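Local coordinates for protein glycoside Hydrolase (PDB 5T99) that probably hydrolyses beta-galactosidic linkages of agarose-derived oligosaccharides as a family 2 glycoside hydrolase of a gut bacterium, and binds the galactose-like inhibitor galacto-isofagomine, at residues 28-31 / 32-36; 124-128 / 129-133. All blocks are in the same frame, centred on the assembly; numbering follows the deposited sequence.

Contact 1: residues 28-31 / 32-36; sequences ISFN and ENWRF
Two donors grip the backbone oxygen Phe30 O: the indole nitrogen Trp34 NE1 donates to it at 3.0 Å, and the ammonium group of Lys90, on strand 86-93, bonds to it as well. This is the link by which the chain leaves strand 28-29, at the edge of one antiparallel sheet, and enters strand 34-38 of another, in the family 2 sugar-binding domain. The indole bond is fairly straight, 157° at the hydrogen. Its acceptor lies close to the ring plane of Trp34, and the nitrogen in turn sits in the carbonyl plane of Phe30. Trp34 holds CG beside its own backbone N (chi1 -69°), which swings the indole back along the link with its N-H edge leading. The neighbouring corner of that edge, Trp34 CD1, rests 3.2 Å from Asn31 O, so two successive carbonyl oxygens line the edge of the indole, near its plane. Farther round, Trp34 CZ2 comes obliquely to Phe30 CD2 at 4.2 Å, a light apolar touch. Both aromatic side chains are buried and pack on Leu149 of strand 146-153; Lys90 also makes a cation-pi contact with the Phe30 ring.

The other half of the link is polar and partly open to solvent. Ser29 forms an ST turn: its OG accepts from Asn31 N at 3.3 Å. Glu32 bends at chi2, 68°, and this folds its carboxylate back over the turn, bringing Glu32 OE1 within 3.6 Å of Asn31 CB. Finally, one water ties the carboxylate to the backbone, donating to Glu32 OE2 at 2.7 Å and to Ser29 O at 3.2 Å.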
ATOM      1  N   ILE A  28      15.670  -7.269  16.601  1.00 37.33           N
ATOM      2  CA  ILE A  28      15.308  -8.547  15.956  1.00 34.07           C
ATOM      3  C   ILE A  28      13.832  -8.859  16.112  1.00 29.83           C
ATOM      4  O   ILE A  28      13.165  -8.340  17.003  1.00 28.82           O
ATOM      5  CB  ILE A  28      16.151  -9.740  16.476  1.00 35.69           C
ATOM      6  CG1 ILE A  28      15.809 -10.095  17.940  1.00 36.74           C
ATOM      7  CG2 ILE A  28      17.637  -9.425  16.324  1.00 35.73           C
ATOM      8  CD1 ILE A  28      16.504 -11.341  18.442  1.00 37.55           C
ATOM      9  N   SER A  29      13.348  -9.739  15.249  1.00 27.99           N
ATOM     10  CA  SER A  29      11.945 -10.121  15.219  1.00 27.09           C
ATOM     11  C   SER A  29      11.521 -10.839  16.494  1.00 26.30           C
ATOM     12  O   SER A  29      12.182 -11.775  16.929  1.00 26.99           O
ATOM     13  CB  SER A  29      11.658 -11.030  14.026  1.00 27.06           C
ATOM     14  OG  SER A  29      10.308 -11.479  14.049  1.00 27.60           O
ATOM     15  N   PHE A  30      10.409 -10.384  17.066  1.00 25.04           N
ATOM     16  CA  PHE A  30       9.796 -10.983  18.238  1.00 24.48           C
ATOM     17  C   PHE A  30       8.431 -11.583  17.870  1.00 24.19           C
ATOM     18  O   PHE A  30       7.580 -11.762  18.734  1.00 24.28           O
ATOM     19  CB  PHE A  30       9.651  -9.911  19.333  1.00 24.22           C
ATOM     20  CG  PHE A  30       9.635 -10.460  20.743  1.00 24.04           C
ATOM     21  CD1 PHE A  30      10.707 -11.216  21.228  1.00 23.52           C
ATOM     22  CD2 PHE A  30       8.571 -10.187  21.599  1.00 23.73           C
ATOM     23  CE1 PHE A  30      10.705 -11.706  22.530  1.00 23.79           C
ATOM     24  CE2 PHE A  30       8.563 -10.675  22.902  1.00 23.99           C
ATOM     25  CZ  PHE A  30       9.631 -11.436  23.369  1.00 23.89           C
ATOM     26  N   ASN A  31       8.259 -11.936  16.594  1.00 24.18           N
ATOM     27  CA  ASN A  31       6.988 -12.418  16.046  1.00 23.98           C
ATOM     28  C   ASN A  31       6.659 -13.873  16.373  1.00 25.24           C
ATOM     29  O   ASN A  31       5.500 -14.280  16.268  1.00 25.88           O
ATOM     30  CB  ASN A  31       6.998 -12.300  14.514  1.00 22.93           C
ATOM     31  CG  ASN A  31       6.839 -10.877  14.022  1.00 22.31           C
ATOM     32  OD1 ASN A  31       6.538  -9.960  14.778  1.00 22.62           O
ATOM     33  ND2 ASN A  31       7.028 -10.691  12.734  1.00 21.72           N
ATOM     34  N   GLU A  32       7.666 -14.662  16.726  1.00 25.97           N
ATOM     35  CA  GLU A  32       7.489 -16.101  16.803  1.00 26.54           C
ATOM     36  C   GLU A  32       6.930 -16.498  18.165  1.00 26.41           C
ATOM     37  O   GLU A  32       7.240 -15.870  19.185  1.00 26.57           O
ATOM     38  CB  GLU A  32       8.810 -16.840  16.521  1.00 27.55           C
ATOM     39  CG  GLU A  32       9.253 -16.823  15.056  1.00 28.16           C
ATOM     40  CD  GLU A  32       9.663 -15.437  14.562  1.00 29.31           C
ATOM     41  OE1 GLU A  32       9.152 -15.015  13.501  1.00 29.16           O
ATOM     42  OE2 GLU A  32      10.478 -14.761  15.246  1.00 29.35           O
ATOM     43  N   ASN A  33       6.092 -17.535  18.152  1.00 26.11           N
ATOM     44  CA  ASN A  33       5.642 -18.259  19.351  1.00 25.92           C
ATOM     45  C   ASN A  33       4.759 -17.441  20.295  1.00 24.60           C
ATOM     46  O   ASN A  33       5.109 -17.227  21.450  1.00 23.47           O
ATOM     47  CB  ASN A  33       6.835 -18.881  20.103  1.00 27.09           C
ATOM     48  CG  ASN A  33       7.661 -19.810  19.223  1.00 27.20           C
ATOM     49  OD1 ASN A  33       7.131 -20.710  18.581  1.00 27.51           O
ATOM     50  ND2 ASN A  33       8.964 -19.590  19.194  1.00 27.16           N
ATOM     51  N   TRP A  34       3.612 -17.008  19.782  1.00 24.17           N
ATOM     52  CA  TRP A  34       2.580 -16.383  20.593  1.00 25.67           C
ATOM     53  C   TRP A  34       1.398 -17.326  20.804  1.00 26.88           C
ATOM     54  O   TRP A  34       1.231 -18.319  20.085  1.00 26.85           O
ATOM     55  CB  TRP A  34       2.070 -15.088  19.941  1.00 25.28           C
ATOM     56  CG  TRP A  34       3.051 -13.966  19.929  1.00 24.89           C
ATOM     57  CD1 TRP A  34       4.141 -13.843  19.119  1.00 24.75           C
ATOM     58  CD2 TRP A  34       3.016 -12.782  20.738  1.00 24.87           C
ATOM     59  NE1 TRP A  34       4.799 -12.661  19.381  1.00 24.57           N
ATOM     60  CE2 TRP A  34       4.134 -11.993  20.374  1.00 24.35           C
ATOM     61  CE3 TRP A  34       2.163 -12.321  21.747  1.00 24.20           C
ATOM     62  CZ2 TRP A  34       4.413 -10.765  20.976  1.00 24.38           C
ATOM     63  CZ3 TRP A  34       2.447 -11.100  22.352  1.00 24.98           C
ATOM     64  CH2 TRP A  34       3.563 -10.335  21.961  1.00 24.49           C
ATOM     65  N   ARG A  35       0.583 -16.977  21.799  1.00 28.08           N
ATOM     66  CA  ARG A  35      -0.737 -17.569  22.029  1.00 29.38           C
ATOM     67  C   ARG A  35      -1.811 -16.521  21.726  1.00 30.46           C
ATOM     68  O   ARG A  35      -1.655 -15.348  22.117  1.00 30.51           O
ATOM     69  CB  ARG A  35      -0.866 -18.002  23.484  1.00 30.03           C
ATOM     70  CG  ARG A  35       0.194 -18.997  23.933  1.00 30.57           C
ATOM     71  CD  ARG A  35      -0.038 -20.347  23.291  1.00 30.43           C
ATOM     72  NE  ARG A  35       0.742 -21.370  23.979  1.00 31.33           N
ATOM     73  CZ  ARG A  35       0.389 -22.647  24.160  1.00 31.42           C
ATOM     74  NH1 ARG A  35      -0.780 -23.134  23.723  1.00 30.74           N
ATOM     75  NH2 ARG A  35       1.229 -23.458  24.805  1.00 31.17           N
ATOM     76  N   PHE A  36      -2.878 -16.940  21.037  1.00 30.72           N
ATOM     77  CA  PHE A  36      -4.009 -16.066  20.679  1.00 30.96           C
ATOM     78  C   PHE A  36      -5.348 -16.650  21.148  1.00 31.47           C
ATOM     79  O   PHE A  36      -5.567 -17.864  21.104  1.00 29.98           O
ATOM     80  CB  PHE A  36      -4.051 -15.820  19.160  1.00 30.60           C
ATOM     81  CG  PHE A  36      -5.290 -15.085  18.678  1.00 30.74           C
ATOM     82  CD1 PHE A  36      -5.498 -13.741  19.006  1.00 30.44           C
ATOM     83  CD2 PHE A  36      -6.245 -15.731  17.889  1.00 30.45           C
ATOM     84  CE1 PHE A  36      -6.626 -13.061  18.566  1.00 29.97           C
ATOM     85  CE2 PHE A  36      -7.377 -15.056  17.445  1.00 30.39           C
ATOM     86  CZ  PHE A  36      -7.565 -13.719  17.782  1.00 30.80           C
TER
HETATM   87  O   HOH W   1      10.856 -14.465  17.926  1.00 25.14           O

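Contact 2: residues 124-128 / 129-133; sequences GEHPY and GYTGF
Strand 121-126 ends at His126, and the chain doubles back through Pro127 to Gly132, bringing the CA of Phe133, where strand 133-136 begins, to 7.3 Å from the CA of His126. Inside this connection of the sugar-binding domain, the imidazole of His126 points at Thr131. His126 NE2 donates to Thr131 OG1 at 2.9 Å, with the hydroxyl oxygen almost exactly in the ring plane and the bond moderately bent, 148°. Thr131 OG1 is also hydrogen-bonded to Asp395 OD1 of helix 388-403.

One imidazole face receives Phe133, whose CD2 lies 3.5 Å from His126 CG. The two planes are nearly parallel, 19° apart, but so far slid that the rings hardly overlap; instead His126 CB sits over the phenyl face, 3.9 Å from its centroid, in a CH-pi contact.

At the far end of the bend Tyr130 turns its edge to the face of Tyr128, an offset edge-to-face pair, with Tyr130 CD2 3.7 Å from Tyr128 CE1. The Tyr128 hydroxyl bonds to the backbone O of Ala371.

Threonine and tyrosine thus fasten the bend to the catalytic barrel domain, and the carboxylate of Asp395 would probably polarise the Thr131 hydroxyl, making it a better acceptor for the imidazole N-H.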
ATOM      1  N   GLY A 124       1.634  -0.038  28.648  1.00 33.82           N
ATOM      2  CA  GLY A 124       1.332   0.454  27.311  1.00 32.84           C
ATOM      3  C   GLY A 124      -0.155   0.503  27.057  1.00 31.24           C
ATOM      4  O   GLY A 124      -0.894  -0.388  27.478  1.00 31.03           O
ATOM      5  N   GLU A 125      -0.586   1.557  26.377  1.00 30.30           N
ATOM      6  CA  GLU A 125      -1.976   1.707  25.988  1.00 30.86           C
ATOM      7  C   GLU A 125      -2.031   2.569  24.738  1.00 28.34           C
ATOM      8  O   GLU A 125      -1.620   3.719  24.774  1.00 29.33           O
ATOM      9  CB  GLU A 125      -2.780   2.342  27.124  1.00 33.43           C
ATOM     10  CG  GLU A 125      -4.261   2.523  26.806  1.00 36.39           C
ATOM     11  CD  GLU A 125      -5.106   2.767  28.037  1.00 39.08           C
ATOM     12  OE1 GLU A 125      -5.768   3.818  28.109  1.00 43.80           O
ATOM     13  OE2 GLU A 125      -5.112   1.910  28.937  1.00 42.16           O
ATOM     14  N   HIS A 126      -2.543   2.019  23.643  1.00 26.20           N
ATOM     15  CA  HIS A 126      -2.455   2.684  22.343  1.00 24.31           C
ATOM     16  C   HIS A 126      -3.726   2.501  21.505  1.00 22.73           C
ATOM     17  O   HIS A 126      -3.964   1.417  20.967  1.00 22.30           O
ATOM     18  CB  HIS A 126      -1.222   2.166  21.587  1.00 24.31           C
ATOM     19  CG  HIS A 126      -0.846   3.012  20.420  1.00 23.87           C
ATOM     20  ND1 HIS A 126      -0.005   4.096  20.528  1.00 23.80           N
ATOM     21  CD2 HIS A 126      -1.237   2.965  19.128  1.00 24.10           C
ATOM     22  CE1 HIS A 126       0.121   4.671  19.346  1.00 23.76           C
ATOM     23  NE2 HIS A 126      -0.614   4.001  18.477  1.00 24.36           N
ATOM     24  N   PRO A 127      -4.551   3.561  21.393  1.00 21.86           N
ATOM     25  CA  PRO A 127      -5.805   3.403  20.652  1.00 21.19           C
ATOM     26  C   PRO A 127      -5.678   3.283  19.122  1.00 20.58           C
ATOM     27  O   PRO A 127      -6.366   2.457  18.543  1.00 20.57           O
ATOM     28  CB  PRO A 127      -6.620   4.649  21.051  1.00 21.35           C
ATOM     29  CG  PRO A 127      -5.637   5.632  21.571  1.00 21.07           C
ATOM     30  CD  PRO A 127      -4.469   4.866  22.087  1.00 21.58           C
ATOM     31  N   TYR A 128      -4.832   4.093  18.478  1.00 20.08           N
ATOM     32  CA  TYR A 128      -4.828   4.201  17.004  1.00 19.27           C
ATOM     33  C   TYR A 128      -4.024   3.076  16.356  1.00 19.52           C
ATOM     34  O   TYR A 128      -2.820   2.953  16.569  1.00 20.75           O
ATOM     35  CB  TYR A 128      -4.276   5.556  16.578  1.00 18.89           C
ATOM     36  CG  TYR A 128      -4.524   5.962  15.133  1.00 18.85           C
ATOM     37  CD1 TYR A 128      -5.770   5.780  14.527  1.00 18.61           C
ATOM     38  CD2 TYR A 128      -3.514   6.580  14.379  1.00 18.56           C
ATOM     39  CE1 TYR A 128      -5.996   6.171  13.214  1.00 18.56           C
ATOM     40  CE2 TYR A 128      -3.733   6.971  13.067  1.00 18.35           C
ATOM     41  CZ  TYR A 128      -4.977   6.770  12.490  1.00 18.49           C
ATOM     42  OH  TYR A 128      -5.217   7.159  11.197  1.00 18.18           O
ATOM     43  N   GLY A 129      -4.683   2.262  15.545  1.00 18.67           N
ATOM     44  CA  GLY A 129      -4.060   1.044  15.048  1.00 18.98           C
ATOM     45  C   GLY A 129      -3.022   1.164  13.947  1.00 18.92           C
ATOM     46  O   GLY A 129      -2.362   0.172  13.634  1.00 19.53           O
ATOM     47  N   TYR A 130      -2.869   2.359  13.372  1.00 18.25           N
ATOM     48  CA  TYR A 130      -1.969   2.585  12.254  1.00 18.21           C
ATOM     49  C   TYR A 130      -0.622   3.207  12.619  1.00 18.65           C
ATOM     50  O   TYR A 130       0.297   3.172  11.800  1.00 18.81           O
ATOM     51  CB  TYR A 130      -2.657   3.466  11.225  1.00 18.36           C
ATOM     52  CG  TYR A 130      -3.903   2.853  10.630  1.00 18.13           C
ATOM     53  CD1 TYR A 130      -3.817   1.843   9.676  1.00 18.01           C
ATOM     54  CD2 TYR A 130      -5.168   3.288  11.013  1.00 17.94           C
ATOM     55  CE1 TYR A 130      -4.964   1.276   9.130  1.00 18.31           C
ATOM     56  CE2 TYR A 130      -6.313   2.737  10.470  1.00 17.88           C
ATOM     57  CZ  TYR A 130      -6.215   1.734   9.524  1.00 17.99           C
ATOM     58  OH  TYR A 130      -7.356   1.187   8.971  1.00 17.97           O
ATOM     59  N   THR A 131      -0.510   3.806  13.807  1.00 18.81           N
ATOM     60  CA  THR A 131       0.777   4.257  14.327  1.00 19.33           C
ATOM     61  C   THR A 131       1.359   3.180  15.215  1.00 20.32           C
ATOM     62  O   THR A 131       0.624   2.431  15.880  1.00 21.93           O
ATOM     63  CB  THR A 131       0.664   5.572  15.124  1.00 19.29           C
ATOM     64  OG1 THR A 131      -0.417   5.495  16.056  1.00 19.65           O
ATOM     65  CG2 THR A 131       0.413   6.735  14.181  1.00 19.47           C
ATOM     66  N   GLY A 132       2.682   3.088  15.220  1.00 20.32           N
ATOM     67  CA  GLY A 132       3.371   2.119  16.054  1.00 20.41           C
ATOM     68  C   GLY A 132       3.588   2.680  17.436  1.00 21.02           C
ATOM     69  O   GLY A 132       3.384   3.877  17.665  1.00 22.53           O
ATOM     70  N   PHE A 133       3.981   1.809  18.361  1.00 20.61           N
ATOM     71  CA  PHE A 133       4.324   2.205  19.728  1.00 20.64           C
ATOM     72  C   PHE A 133       5.384   1.268  20.308  1.00 21.33           C
ATOM     73  O   PHE A 133       5.665   0.194  19.766  1.00 22.42           O
ATOM     74  CB  PHE A 133       3.071   2.256  20.629  1.00 20.50           C
ATOM     75  CG  PHE A 133       2.380   0.926  20.809  1.00 20.01           C
ATOM     76  CD1 PHE A 133       2.659   0.123  21.916  1.00 20.11           C
ATOM     77  CD2 PHE A 133       1.452   0.475  19.872  1.00 19.70           C
ATOM     78  CE1 PHE A 133       2.023  -1.098  22.087  1.00 20.05           C
ATOM     79  CE2 PHE A 133       0.817  -0.744  20.036  1.00 19.97           C
ATOM     80  CZ  PHE A 133       1.100  -1.532  21.146  1.00 20.22           C
TER

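How the contacts relate
Contacts 1 and 2 are both connections within the sugar-binding domain that carry the chain between its two antiparallel sheets, in opposite senses: residues 28-36 run on from the four-stranded sheet to the six-stranded one, whereas residues 124-133 double back the other way. Their centres are 18 Å apart and they do not touch. Contact 1 is only partly buried; its aromatic rings pack within the domain, while its carboxylate and a water belong to the partly exposed part, and its hydrogen bonds mostly involve backbone atoms. Contact 2 is buried against the barrel and relies on ring packing and a side-chain-to-side-chain hydrogen bond; the side chain of its Tyr130 lies about 11 Å from the bound galacto-isofagomine.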